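PDB 6KVC: MoeE5 from Streptomyces viridosporus ATCC 14672, which probably interconverts UDP-glucuronate and UDP-galacturonate as an NAD-dependent 4-epimerase of the short-chain dehydrogenase type in moenomycin biosynthesis. Local coordinates for residues N44-D49 with S67-R72; A186-T191 with S249-I254; L225-H230 with T292-R297. All coordinates share one frame; numbering follows the deposited sequence.

Interaction 1: residues N44-D49 with S67-R72. With NAD (nicotinamide-adenine-dinucleotide), chain B.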
loop_
_atom_site.group_PDB
_atom_site.type_symbol
_atom_site.label_atom_id
_atom_site.label_comp_id
_atom_site.label_asym_id
_atom_site.label_seq_id
_atom_site.Cartn_x
_atom_site.Cartn_y
_atom_site.Cartn_z
ATOM N N ASN A 44 -31.582 -8.705 -4.212
ATOM C CA ASN A 44 -31.741 -7.460 -4.943
ATOM C C ASN A 44 -30.400 -6.768 -5.032
ATOM O O ASN A 44 -29.726 -6.604 -4.014
ATOM C CB ASN A 44 -32.730 -6.559 -4.225
ATOM C CG ASN A 44 -34.059 -7.208 -4.108
ATOM O OD1 ASN A 44 -34.513 -7.869 -5.053
ATOM N ND2 ASN A 44 -34.668 -7.101 -2.940
ATOM N N VAL A 45 -30.045 -6.340 -6.238
ATOM C CA VAL A 45 -28.707 -5.839 -6.550
ATOM C C VAL A 45 -28.780 -4.367 -6.943
ATOM O O VAL A 45 -29.600 -3.966 -7.781
ATOM C CB VAL A 45 -28.041 -6.649 -7.680
ATOM C CG1 VAL A 45 -26.658 -6.064 -7.987
ATOM C CG2 VAL A 45 -27.918 -8.107 -7.292
ATOM N N VAL A 46 -27.874 -3.570 -6.381
ATOM C CA VAL A 46 -27.607 -2.220 -6.858
ATOM C C VAL A 46 -26.249 -2.261 -7.526
ATOM O O VAL A 46 -25.264 -2.622 -6.878
ATOM C CB VAL A 46 -27.642 -1.198 -5.704
ATOM C CG1 VAL A 46 -27.289 0.174 -6.205
ATOM C CG2 VAL A 46 -29.022 -1.254 -5.048
ATOM N N ALA A 47 -26.193 -1.905 -8.813
ATOM C CA ALA A 47 -24.961 -2.016 -9.593
ATOM C C ALA A 47 -24.384 -0.632 -9.789
ATOM O O ALA A 47 -25.105 0.279 -10.209
ATOM C CB ALA A 47 -25.229 -2.663 -10.959
ATOM N N VAL A 48 -23.088 -0.460 -9.522
ATOM C CA VAL A 48 -22.444 0.838 -9.730
ATOM C C VAL A 48 -21.275 0.638 -10.693
ATOM O O VAL A 48 -20.408 -0.206 -10.447
ATOM C CB VAL A 48 -21.927 1.473 -8.419
ATOM C CG1 VAL A 48 -21.262 2.790 -8.719
ATOM C CG2 VAL A 48 -23.086 1.712 -7.431
ATOM N N ASP A 49 -21.238 1.432 -11.759
ATOM C CA ASP A 49 -20.120 1.410 -12.696
ATOM C C ASP A 49 -20.192 2.676 -13.498
ATOM O O ASP A 49 -21.289 3.197 -13.699
ATOM C CB ASP A 49 -20.213 0.198 -13.656
ATOM C CG ASP A 49 -18.851 -0.189 -14.218
ATOM O OD1 ASP A 49 -18.222 0.628 -14.912
ATOM O OD2 ASP A 49 -18.366 -1.312 -13.891
ATOM N N SER A 67 -34.087 -8.131 -7.985
ATOM C CA SER A 67 -34.200 -6.950 -8.821
ATOM C C SER A 67 -32.809 -6.397 -9.132
ATOM O O SER A 67 -31.825 -6.748 -8.495
ATOM C CB SER A 67 -35.020 -5.865 -8.138
ATOM O OG SER A 67 -34.375 -5.339 -6.989
ATOM N N LEU A 68 -32.744 -5.510 -10.119
ATOM C CA LEU A 68 -31.494 -4.854 -10.489
ATOM C C LEU A 68 -31.745 -3.362 -10.615
ATOM O O LEU A 68 -32.657 -2.947 -11.332
ATOM C CB LEU A 68 -30.958 -5.405 -11.817
ATOM C CG LEU A 68 -29.715 -4.720 -12.374
ATOM C CD1 LEU A 68 -28.536 -4.989 -11.418
ATOM C CD2 LEU A 68 -29.370 -5.219 -13.761
ATOM N N ARG A 69 -30.937 -2.556 -9.938
ATOM C CA ARG A 69 -30.975 -1.108 -10.072
ATOM C C ARG A 69 -29.600 -0.661 -10.531
ATOM O O ARG A 69 -28.597 -0.885 -9.832
ATOM C CB ARG A 69 -31.351 -0.410 -8.758
ATOM C CG ARG A 69 -31.266 1.112 -8.822
ATOM C CD ARG A 69 -32.136 1.765 -7.756
ATOM N NE ARG A 69 -31.954 1.239 -6.396
ATOM C CZ ARG A 69 -31.300 1.877 -5.419
ATOM N NH1 ARG A 69 -31.203 1.309 -4.212
ATOM N NH2 ARG A 69 -30.752 3.082 -5.646
ATOM N N GLU A 70 -29.556 -0.042 -11.688
ATOM C CA GLU A 70 -28.309 0.398 -12.271
ATOM C C GLU A 70 -28.057 1.841 -11.863
ATOM O O GLU A 70 -28.857 2.736 -12.173
ATOM C CB GLU A 70 -28.330 0.249 -13.797
ATOM C CG GLU A 70 -27.006 0.633 -14.433
ATOM C CD GLU A 70 -26.903 0.388 -15.950
ATOM O OE1 GLU A 70 -27.848 -0.200 -16.540
ATOM O OE2 GLU A 70 -25.849 0.751 -16.525
ATOM N N ILE A 71 -26.914 2.086 -11.214
ATOM C CA ILE A 71 -26.447 3.446 -10.957
ATOM C C ILE A 71 -25.210 3.699 -11.828
ATOM O O ILE A 71 -24.192 3.019 -11.692
ATOM C CB ILE A 71 -26.125 3.677 -9.466
ATOM C CG1 ILE A 71 -27.396 3.526 -8.623
ATOM C CG2 ILE A 71 -25.464 5.061 -9.302
ATOM C CD1 ILE A 71 -27.156 3.572 -7.100
ATOM N N ARG A 72 -25.300 4.664 -12.724
ATOM C CA ARG A 72 -24.235 4.994 -13.643
ATOM C C ARG A 72 -23.442 6.146 -13.052
ATOM O O ARG A 72 -23.986 7.252 -12.849
ATOM C CB ARG A 72 -24.819 5.371 -15.009
ATOM C CG ARG A 72 -23.764 5.666 -16.064
ATOM C CD ARG A 72 -23.053 4.419 -16.678
ATOM N NE ARG A 72 -24.041 3.461 -17.163
ATOM C CZ ARG A 72 -24.691 3.585 -18.325
ATOM N NH1 ARG A 72 -24.372 4.579 -19.175
ATOM N NH2 ARG A 72 -25.633 2.695 -18.637
HETATM P PA NAD B . -12.917 -4.932 -15.226
HETATM O O1A NAD B . -13.628 -5.786 -16.244
HETATM O O2A NAD B . -12.042 -3.809 -15.726
HETATM O O5B NAD B . -14.036 -4.417 -14.193
HETATM C C5B NAD B . -13.741 -3.300 -13.420
HETATM C C4B NAD B . -14.911 -2.271 -13.568
HETATM O O4B NAD B . -14.692 -1.227 -12.690
HETATM C C3B NAD B . -15.084 -1.707 -14.997
HETATM O O3B NAD B . -16.328 -2.070 -15.533
HETATM C C2B NAD B . -14.899 -0.187 -14.724
HETATM O O2B NAD B . -15.749 0.575 -15.654
HETATM C C1B NAD B . -15.209 0.044 -13.400
HETATM N N9A NAD B . -14.554 1.147 -12.778
HETATM C C8A NAD B . -13.235 1.380 -12.737
HETATM N N7A NAD B . -13.032 2.523 -12.042
HETATM C C5A NAD B . -14.241 2.999 -11.682
HETATM C C6A NAD B . -14.608 4.135 -11.006
HETATM N N6A NAD B . -13.731 5.144 -10.505
HETATM N N1A NAD B . -15.887 4.342 -10.769
HETATM C C2A NAD B . -16.835 3.493 -11.187
HETATM N N3A NAD B . -16.469 2.363 -11.889
HETATM C C4A NAD B . -15.176 2.158 -12.101
HETATM O O3 NAD B . -11.948 -5.824 -14.243
HETATM P PN NAD B . -12.197 -7.350 -13.764
HETATM O O1N NAD B . -11.263 -8.248 -14.560
HETATM O O2N NAD B . -13.633 -7.683 -13.704
HETATM O O5D NAD B . -11.598 -7.262 -12.234
HETATM C C5D NAD B . -12.515 -6.995 -11.189
HETATM C C4D NAD B . -11.681 -6.832 -9.933
HETATM O O4D NAD B . -10.935 -7.973 -9.665
HETATM C C3D NAD B . -10.616 -5.623 -10.032
HETATM O O3D NAD B . -10.590 -5.005 -8.659
HETATM C C2D NAD B . -9.464 -6.215 -10.293
HETATM O O2D NAD B . -8.276 -5.497 -9.730
HETATM C C1D NAD B . -9.517 -7.611 -9.520
HETATM N N1N NAD B . -8.770 -8.675 -10.040
HETATM C C2N NAD B . -9.069 -9.200 -11.284
HETATM C C3N NAD B . -8.304 -10.287 -11.731
HETATM C C7N NAD B . -8.505 -10.863 -13.141
HETATM O O7N NAD B . -7.733 -11.710 -13.540
HETATM N N7N NAD B . -9.536 -10.335 -14.010
HETATM C C4N NAD B . -7.293 -10.883 -10.959
HETATM C C5N NAD B . -7.016 -10.335 -9.719
HETATM C C6N NAD B . -7.767 -9.245 -9.291
HETATM O O HOH W 1 -32.184 -3.576 -6.836
#

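Interaction 2: residues A186-T191 with S249-I254. With UPG (uridine-5'-diphosphate-glucose), chain C.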
loop_
_atom_site.group_PDB
_atom_site.type_symbol
_atom_site.label_atom_id
_atom_site.label_comp_id
_atom_site.label_asym_id
_atom_site.label_seq_id
_atom_site.Cartn_x
_atom_site.Cartn_y
_atom_site.Cartn_z
ATOM N N ALA A 186 -11.239 -9.837 2.106
ATOM C CA ALA A 186 -10.392 -9.386 1.001
ATOM C C ALA A 186 -9.927 -10.633 0.239
ATOM O O ALA A 186 -9.303 -11.518 0.832
ATOM C CB ALA A 186 -9.199 -8.607 1.545
ATOM N N LEU A 187 -10.246 -10.707 -1.053
ATOM C CA LEU A 187 -10.019 -11.904 -1.869
ATOM C C LEU A 187 -8.902 -11.622 -2.862
ATOM O O LEU A 187 -9.027 -10.754 -3.730
ATOM C CB LEU A 187 -11.312 -12.313 -2.582
ATOM C CG LEU A 187 -12.477 -12.693 -1.649
ATOM C CD1 LEU A 187 -13.632 -13.157 -2.481
ATOM C CD2 LEU A 187 -12.020 -13.791 -0.666
ATOM N N ARG A 188 -7.807 -12.380 -2.758
ATOM C CA ARG A 188 -6.681 -12.221 -3.668
ATOM C C ARG A 188 -6.918 -13.174 -4.838
ATOM O O ARG A 188 -6.612 -14.358 -4.752
ATOM C CB ARG A 188 -5.371 -12.495 -2.947
ATOM C CG ARG A 188 -5.042 -11.364 -1.999
ATOM C CD ARG A 188 -3.881 -11.767 -1.087
ATOM N NE ARG A 188 -3.564 -10.669 -0.155
ATOM C CZ ARG A 188 -2.590 -10.719 0.766
ATOM N NH1 ARG A 188 -1.862 -11.833 0.921
ATOM N NH2 ARG A 188 -2.347 -9.640 1.541
ATOM N N PHE A 189 -7.511 -12.651 -5.926
ATOM C CA PHE A 189 -7.806 -13.486 -7.099
ATOM C C PHE A 189 -6.537 -13.793 -7.881
ATOM O O PHE A 189 -5.606 -12.983 -7.957
ATOM C CB PHE A 189 -8.749 -12.759 -8.082
ATOM C CG PHE A 189 -10.086 -12.299 -7.527
ATOM C CD1 PHE A 189 -10.742 -12.953 -6.509
ATOM C CD2 PHE A 189 -10.730 -11.197 -8.135
ATOM C CE1 PHE A 189 -11.996 -12.473 -6.031
ATOM C CE2 PHE A 189 -11.995 -10.769 -7.687
ATOM C CZ PHE A 189 -12.593 -11.422 -6.625
ATOM N N PHE A 190 -6.521 -14.981 -8.490
ATOM C CA PHE A 190 -5.449 -15.427 -9.371
ATOM C C PHE A 190 -5.966 -15.510 -10.807
ATOM O O PHE A 190 -6.876 -16.306 -11.099
ATOM C CB PHE A 190 -4.926 -16.791 -8.874
ATOM C CG PHE A 190 -4.024 -16.671 -7.656
ATOM C CD1 PHE A 190 -4.565 -16.302 -6.409
ATOM C CD2 PHE A 190 -2.673 -16.932 -7.773
ATOM C CE1 PHE A 190 -3.741 -16.168 -5.281
ATOM C CE2 PHE A 190 -1.832 -16.813 -6.650
ATOM C CZ PHE A 190 -2.394 -16.429 -5.383
ATOM N N THR A 191 -5.369 -14.692 -11.687
ATOM C CA THR A 191 -5.639 -14.538 -13.126
ATOM C C THR A 191 -6.925 -15.224 -13.592
ATOM O O THR A 191 -6.928 -16.401 -13.954
ATOM C CB THR A 191 -4.427 -15.011 -13.940
ATOM O OG1 THR A 191 -3.236 -14.365 -13.423
ATOM C CG2 THR A 191 -4.607 -14.550 -15.417
ATOM N N SER A 249 -12.878 -10.247 9.931
ATOM C CA SER A 249 -12.304 -10.009 8.600
ATOM C C SER A 249 -11.347 -11.126 8.208
ATOM O O SER A 249 -10.805 -11.857 9.051
ATOM C CB SER A 249 -11.603 -8.639 8.560
ATOM O OG SER A 249 -12.556 -7.599 8.801
ATOM N N ALA A 250 -11.107 -11.240 6.898
ATOM C CA ALA A 250 -10.285 -12.325 6.413
ATOM C C ALA A 250 -9.610 -11.908 5.118
ATOM O O ALA A 250 -10.131 -11.077 4.377
ATOM C CB ALA A 250 -11.084 -13.596 6.107
ATOM N N VAL A 251 -8.446 -12.495 4.880
ATOM C CA VAL A 251 -7.672 -12.258 3.660
ATOM C C VAL A 251 -7.435 -13.638 3.056
ATOM O O VAL A 251 -6.755 -14.464 3.669
ATOM C CB VAL A 251 -6.342 -11.546 3.949
ATOM C CG1 VAL A 251 -5.477 -11.428 2.732
ATOM C CG2 VAL A 251 -6.604 -10.093 4.540
ATOM N N LEU A 252 -7.952 -13.873 1.839
ATOM C CA LEU A 252 -7.969 -15.232 1.274
ATOM C C LEU A 252 -7.549 -15.262 -0.188
ATOM O O LEU A 252 -8.114 -14.527 -0.995
ATOM C CB LEU A 252 -9.379 -15.805 1.382
ATOM C CG LEU A 252 -9.955 -15.924 2.818
ATOM C CD1 LEU A 252 -11.455 -16.303 2.721
ATOM C CD2 LEU A 252 -9.151 -16.842 3.716
ATOM N N ASN A 253 -6.663 -16.188 -0.531
ATOM C CA ASN A 253 -6.396 -16.460 -1.950
ATOM C C ASN A 253 -7.590 -17.141 -2.595
ATOM O O ASN A 253 -8.122 -18.109 -2.040
ATOM C CB ASN A 253 -5.204 -17.407 -2.101
ATOM C CG ASN A 253 -3.882 -16.805 -1.662
ATOM O OD1 ASN A 253 -3.664 -15.588 -1.652
ATOM N ND2 ASN A 253 -2.966 -17.682 -1.340
ATOM N N ILE A 254 -7.892 -16.763 -3.842
ATOM C CA ILE A 254 -8.899 -17.467 -4.657
ATOM C C ILE A 254 -8.196 -17.930 -5.934
ATOM O O ILE A 254 -7.895 -17.119 -6.833
ATOM C CB ILE A 254 -10.102 -16.578 -4.975
ATOM C CG1 ILE A 254 -10.810 -16.130 -3.665
ATOM C CG2 ILE A 254 -11.119 -17.284 -5.909
ATOM C CD1 ILE A 254 -11.212 -17.303 -2.722
HETATM N N1 UPG C . 0.814 -11.914 -21.874
HETATM C C2 UPG C . 1.429 -12.012 -23.204
HETATM N N3 UPG C . 0.769 -11.223 -24.231
HETATM C C4 UPG C . -0.378 -10.394 -24.032
HETATM C C5 UPG C . -0.979 -10.287 -22.683
HETATM C C6 UPG C . -0.330 -11.078 -21.648
HETATM O O2 UPG C . 2.351 -12.725 -23.388
HETATM O O4 UPG C . -0.863 -9.786 -24.944
HETATM C C1C UPG C . 1.395 -12.664 -20.782
HETATM C C2C UPG C . 1.685 -11.888 -19.686
HETATM O O2C UPG C . 3.083 -11.517 -19.731
HETATM C C3C UPG C . 1.421 -12.911 -18.439
HETATM C C4C UPG C . 0.375 -13.751 -18.831
HETATM O O4C UPG C . 0.245 -13.598 -20.326
HETATM O O3C UPG C . 2.597 -13.708 -18.250
HETATM C C5C UPG C . -0.995 -13.371 -18.305
HETATM O O5C UPG C . -1.285 -12.038 -18.716
HETATM P PA UPG C . -2.808 -11.503 -18.443
HETATM O O1A UPG C . -2.826 -10.122 -19.016
HETATM O O2A UPG C . -3.851 -12.487 -18.835
HETATM O O3A UPG C . -2.962 -11.466 -16.805
HETATM P PB UPG C . -1.844 -10.897 -15.729
HETATM O O1B UPG C . -1.009 -9.829 -16.283
HETATM O O2B UPG C . -1.131 -12.023 -15.052
HETATM O O3B UPG C . -2.891 -10.145 -14.719
HETATM C "C1'" UPG C . -4.098 -10.727 -14.352
HETATM C "C2'" UPG C . -5.042 -9.599 -14.010
HETATM C "C3'" UPG C . -4.443 -8.760 -12.911
HETATM C "C4'" UPG C . -4.208 -9.632 -11.703
HETATM C "C5'" UPG C . -3.252 -10.726 -12.108
HETATM C "C6'" UPG C . -2.879 -11.638 -10.976
HETATM O "O2'" UPG C . -5.159 -8.782 -15.207
HETATM O "O3'" UPG C . -5.418 -7.756 -12.547
HETATM O "O4'" UPG C . -3.516 -8.924 -10.666
HETATM O "O5'" UPG C . -3.948 -11.545 -13.139
HETATM O "O6'" UPG C . -4.025 -12.283 -10.575
#

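Interaction 3: residues L225-H230 with T292-R297. With UPG (uridine-5'-diphosphate-glucose), chain C.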
loop_
_atom_site.group_PDB
_atom_site.type_symbol
_atom_site.label_atom_id
_atom_site.label_comp_id
_atom_site.label_asym_id
_atom_site.label_seq_id
_atom_site.Cartn_x
_atom_site.Cartn_y
_atom_site.Cartn_z
ATOM N N LEU A 225 4.424 -18.712 -15.949
ATOM C CA LEU A 225 3.310 -19.562 -15.524
ATOM C C LEU A 225 2.258 -18.723 -14.817
ATOM O O LEU A 225 2.582 -17.755 -14.123
ATOM C CB LEU A 225 3.747 -20.658 -14.539
ATOM C CG LEU A 225 4.923 -21.579 -14.935
ATOM C CD1 LEU A 225 5.643 -21.870 -13.625
ATOM C CD2 LEU A 225 4.319 -22.846 -15.418
ATOM N N ARG A 226 0.998 -19.125 -14.966
ATOM C CA ARG A 226 -0.069 -18.507 -14.181
ATOM C C ARG A 226 -0.987 -19.571 -13.613
ATOM O O ARG A 226 -1.262 -20.597 -14.253
ATOM C CB ARG A 226 -0.934 -17.542 -15.008
ATOM C CG ARG A 226 -0.241 -16.286 -15.514
ATOM C CD ARG A 226 -0.043 -15.373 -14.331
ATOM N NE ARG A 226 0.632 -14.099 -14.697
ATOM C CZ ARG A 226 1.963 -13.923 -14.650
ATOM N NH1 ARG A 226 2.816 -14.946 -14.390
ATOM N NH2 ARG A 226 2.463 -12.698 -14.903
ATOM N N ASP A 227 -1.501 -19.278 -12.409
ATOM C CA ASP A 227 -2.622 -20.014 -11.813
ATOM C C ASP A 227 -3.879 -19.376 -12.387
ATOM O O ASP A 227 -4.300 -18.292 -11.959
ATOM C CB ASP A 227 -2.532 -19.918 -10.289
ATOM C CG ASP A 227 -3.605 -20.722 -9.559
ATOM O OD1 ASP A 227 -4.700 -21.019 -10.141
ATOM O OD2 ASP A 227 -3.377 -21.040 -8.359
ATOM N N PHE A 228 -4.448 -20.003 -13.419
ATOM C CA PHE A 228 -5.628 -19.449 -14.102
ATOM C C PHE A 228 -6.890 -19.989 -13.458
ATOM O O PHE A 228 -7.073 -21.213 -13.343
ATOM C CB PHE A 228 -5.670 -19.848 -15.575
ATOM C CG PHE A 228 -4.588 -19.265 -16.420
ATOM C CD1 PHE A 228 -4.620 -17.933 -16.809
ATOM C CD2 PHE A 228 -3.542 -20.055 -16.839
ATOM C CE1 PHE A 228 -3.623 -17.396 -17.664
ATOM C CE2 PHE A 228 -2.529 -19.553 -17.660
ATOM C CZ PHE A 228 -2.560 -18.229 -18.108
ATOM N N THR A 229 -7.752 -19.094 -13.000
ATOM C CA THR A 229 -8.945 -19.454 -12.223
ATOM C C THR A 229 -10.186 -19.081 -13.019
ATOM O O THR A 229 -10.315 -17.943 -13.494
ATOM C CB THR A 229 -8.917 -18.744 -10.856
ATOM O OG1 THR A 229 -7.631 -18.979 -10.256
ATOM C CG2 THR A 229 -9.995 -19.260 -9.972
ATOM N N HIS A 230 -11.091 -20.039 -13.174
ATOM C CA HIS A 230 -12.296 -19.781 -13.958
ATOM C C HIS A 230 -13.242 -18.832 -13.210
ATOM O O HIS A 230 -13.441 -18.943 -12.004
ATOM C CB HIS A 230 -12.999 -21.121 -14.304
ATOM C CG HIS A 230 -14.041 -20.988 -15.374
ATOM N ND1 HIS A 230 -15.355 -20.651 -15.098
ATOM C CD2 HIS A 230 -13.952 -21.077 -16.723
ATOM C CE1 HIS A 230 -16.028 -20.546 -16.233
ATOM N NE2 HIS A 230 -15.209 -20.847 -17.234
ATOM N N THR A 292 2.775 -17.584 -10.938
ATOM C CA THR A 292 1.871 -17.503 -9.782
ATOM C C THR A 292 1.349 -18.898 -9.494
ATOM O O THR A 292 1.118 -19.676 -10.423
ATOM C CB THR A 292 0.674 -16.571 -9.956
ATOM O OG1 THR A 292 -0.179 -17.051 -11.023
ATOM C CG2 THR A 292 1.149 -15.103 -10.251
ATOM N N THR A 293 1.192 -19.233 -8.206
ATOM C CA THR A 293 0.488 -20.454 -7.777
ATOM C C THR A 293 -0.168 -20.157 -6.447
ATOM O O THR A 293 0.559 -19.804 -5.523
ATOM C CB THR A 293 1.455 -21.639 -7.588
ATOM O OG1 THR A 293 2.098 -21.913 -8.831
ATOM C CG2 THR A 293 0.715 -22.935 -7.079
ATOM N N ALA A 294 -1.497 -20.296 -6.345
ATOM C CA ALA A 294 -2.202 -19.988 -5.100
ATOM C C ALA A 294 -2.022 -21.115 -4.085
ATOM O O ALA A 294 -2.145 -22.293 -4.425
ATOM C CB ALA A 294 -3.699 -19.804 -5.337
ATOM N N ASP A 295 -1.712 -20.761 -2.839
ATOM C CA ASP A 295 -2.021 -21.663 -1.727
ATOM C C ASP A 295 -3.523 -21.633 -1.530
ATOM O O ASP A 295 -4.078 -20.572 -1.238
ATOM C CB ASP A 295 -1.270 -21.193 -0.480
ATOM C CG ASP A 295 -1.372 -22.174 0.692
ATOM O OD1 ASP A 295 -2.132 -23.140 0.613
ATOM O OD2 ASP A 295 -0.639 -21.968 1.680
ATOM N N VAL A 296 -4.211 -22.761 -1.777
ATOM C CA VAL A 296 -5.667 -22.800 -1.747
ATOM C C VAL A 296 -6.224 -23.201 -0.382
ATOM O O VAL A 296 -7.450 -23.321 -0.218
ATOM C CB VAL A 296 -6.148 -23.808 -2.821
ATOM C CG1 VAL A 296 -5.663 -23.373 -4.194
ATOM C CG2 VAL A 296 -5.632 -25.190 -2.450
ATOM N N ARG A 297 -5.355 -23.374 0.620
ATOM C CA ARG A 297 -5.824 -23.983 1.853
ATOM C C ARG A 297 -6.732 -23.076 2.663
ATOM O O ARG A 297 -7.752 -23.535 3.182
ATOM C CB ARG A 297 -4.651 -24.406 2.693
ATOM C CG ARG A 297 -3.961 -25.622 2.098
ATOM C CD ARG A 297 -2.758 -25.980 2.902
ATOM N NE ARG A 297 -1.657 -25.019 2.749
ATOM C CZ ARG A 297 -0.499 -25.087 3.386
ATOM N NH1 ARG A 297 -0.257 -26.094 4.262
ATOM N NH2 ARG A 297 0.427 -24.147 3.152
HETATM N N1 UPG C . 0.814 -11.914 -21.874
HETATM C C2 UPG C . 1.429 -12.012 -23.204
HETATM N N3 UPG C . 0.769 -11.223 -24.231
HETATM C C4 UPG C . -0.378 -10.394 -24.032
HETATM C C5 UPG C . -0.979 -10.287 -22.683
HETATM C C6 UPG C . -0.330 -11.078 -21.648
HETATM O O2 UPG C . 2.351 -12.725 -23.388
HETATM O O4 UPG C . -0.863 -9.786 -24.944
HETATM C C1C UPG C . 1.395 -12.664 -20.782
HETATM C C2C UPG C . 1.685 -11.888 -19.686
HETATM O O2C UPG C . 3.083 -11.517 -19.731
HETATM C C3C UPG C . 1.421 -12.911 -18.439
HETATM C C4C UPG C . 0.375 -13.751 -18.831
HETATM O O4C UPG C . 0.245 -13.598 -20.326
HETATM O O3C UPG C . 2.597 -13.708 -18.250
HETATM C C5C UPG C . -0.995 -13.371 -18.305
HETATM O O5C UPG C . -1.285 -12.038 -18.716
HETATM P PA UPG C . -2.808 -11.503 -18.443
HETATM O O1A UPG C . -2.826 -10.122 -19.016
HETATM O O2A UPG C . -3.851 -12.487 -18.835
HETATM O O3A UPG C . -2.962 -11.466 -16.805
HETATM P PB UPG C . -1.844 -10.897 -15.729
HETATM O O1B UPG C . -1.009 -9.829 -16.283
HETATM O O2B UPG C . -1.131 -12.023 -15.052
HETATM O O3B UPG C . -2.891 -10.145 -14.719
HETATM C "C1'" UPG C . -4.098 -10.727 -14.352
HETATM C "C2'" UPG C . -5.042 -9.599 -14.010
HETATM C "C3'" UPG C . -4.443 -8.760 -12.911
HETATM C "C4'" UPG C . -4.208 -9.632 -11.703
HETATM C "C5'" UPG C . -3.252 -10.726 -12.108
HETATM C "C6'" UPG C . -2.879 -11.638 -10.976
HETATM O "O2'" UPG C . -5.159 -8.782 -15.207
HETATM O "O3'" UPG C . -5.418 -7.756 -12.547
HETATM O "O4'" UPG C . -3.516 -8.924 -10.666
HETATM O "O5'" UPG C . -3.948 -11.545 -13.139
HETATM O "O6'" UPG C . -4.025 -12.283 -10.575
HETATM O O HOH W 2 -2.498 -16.057 -11.315
#

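Interaction 1: residues N44-D49 with S67-R72
Val-46 holds CG1 trans to its own backbone N (chi1 177°), and Ile-71 folds CG1 back beside its N (chi1 -63°); together these torsions bring Val-46 CG1 to 3.5 Å from Ile-71 CD1. The second Val-46 branch, CG2, sits over one face of the Arg-69 guanidinium, 3.5 Å from NH1, the arginine chain being bent at chi3. On the reverse face of the sheet Leu-68 CD1 reaches across to Ala-47 CB (4.1 Å), and helix 29-40 packs on Leu-68 and Val-45. The parallel pairing is evident from alternating backbone bonds, tight at Ile-71 N to Ala-47 O (2.7 Å) and weak at Asp-49 N to Ile-71 O (3.4 Å), where the strands begin to separate. At the N-terminal end Asn-44 OD1 extends the pairing by accepting from Ser-67 N (3.0 Å, 172° at the hydrogen) on a lone pair in the carbonyl plane. At the C-terminal end Asp-49 OD1 takes the NAD O2B hydroxyl at 2.6 Å and OD2 takes O3B at 2.7 Å, while Ala-27 N and Arg-51 N also donate to the carboxylate. An acid at the tip of the second strand, gripping both adenosine ribose hydroxyls, is the hallmark of an NAD-binding Rossmann fold.

Interaction 2: residues A186-T191 with S249-I254
Val-251 CG1 lies over the centre of the Arg-188 guanidinium, 3.5 Å from NE, so a methyl packs flat against one face of a buried guanidinium. On the same face of the sheet, Asn-253 OD1 approaches the rim of the Phe-190 ring in its plane, 3.7 Å from CE1, with the amide turned 77° from the ring. Ile-254 serves the opposite face: its CG1 meets Leu-187 CD2 at 4.0 Å, and its CB stands at the edge of the Phe-189 ring, also 4.0 Å from CD1. Between the two faces runs a parallel set of backbone bonds, from Ala-186 N to Ala-250 O through to Phe-190 N to Ile-254 O (3.0 Å). That last bond is bent to 138° at the hydrogen and lies where the chain leaves the regular strand.

Further out, other residues anchor the polar ends: Glu-168 forms a salt bridge with Arg-188 NH2, and the Tyr-141 hydroxyl is hydrogen-bonded to both Arg-188 NH1 and Asn-253 OD1. Helix 231-242 packs on Leu-187, Phe-189 and Ile-254, and helix 159-175 against Val-251 and Arg-188.

Past the pairing, the chain turns to the sugar. Thr-191 N donates to UDP-glucose O6' (3.0 Å) and Thr-191 OG1 to the ring oxygen O5' (2.9 Å); Phe-189 O receives a weak bond from O6' at 3.1 Å. With NAD also touching Phe-189 and Thr-191, this lies at the C-terminal ends of the strands of a Rossmann-type sheet, where cofactor and hexose meet in nucleotide-sugar epimerases.

Interaction 3: residues L225-H230 with T292-R297
Arg-226 and Thr-292 cross where a strand extending the Rossmann sheet meets the loop before helix 297-303, in the nucleotide-sugar site of this extended short-chain dehydrogenase. Arg-226 CB rests over the Phe-228 ring, offset toward its rim, and stands 4.1 Å from Thr-292 OG1. CG faces the UDP-glucose ribose carbon C5C. A bend at chi2 (-73°) carries CD to 3.7 Å from Thr-292 OG1 and aims NE at the bound UDP-glucose, where it donates to the phosphate oxygen O2B (2.7 Å, 163° at the hydrogen). O3C stands over one face of the guanidinium, toward its rim, 3.5 Å from NH2, with Thr-292 CG2 more loosely over the opposite face. NH1 folds back to donate to Leu-225 O at 2.8 Å and also reaches Val-289 O, so the plane is fixed from the preceding residue's carbonyl and an earlier part of Thr-292's loop.

Thr-292 N binds Leu-225 O too, at 3.2 Å, from the face opposite NH1. Thr-292 OG1 accepts a nearly straight bond from Asp-227 N (2.9 Å, 174°). Asp-227 OD1 binds Thr-256 and OD2 Gly-257 N; across the contact, OD2 uses its anti lone pair to accept from Ala-294 N at 2.9 Å.

From the N terminus, interaction 1 comes first: it closes a 17-residue connection, part of which is not modelled, joining two neighbouring parallel strands at the adenosine end of the cofactor. It is complete before interaction 2 opens, and their centres lie 24 Å apart in one sheet. Interaction 2 closes a loop of 57 residues and interaction 3 one of 61; they cross, because their segments alternate along the chain. They touch directly: Thr-191 O lies 3.0 Å from Thr-229 N, a probable hydrogen bond between adjacent strands, and Asn-253 ND2 lies 3.1 Å from Asp-295 O. Both reach UDP-glucose, and interaction 3, across the chain's centre from interaction 1, joins the sheet to the loop before helix 297-303.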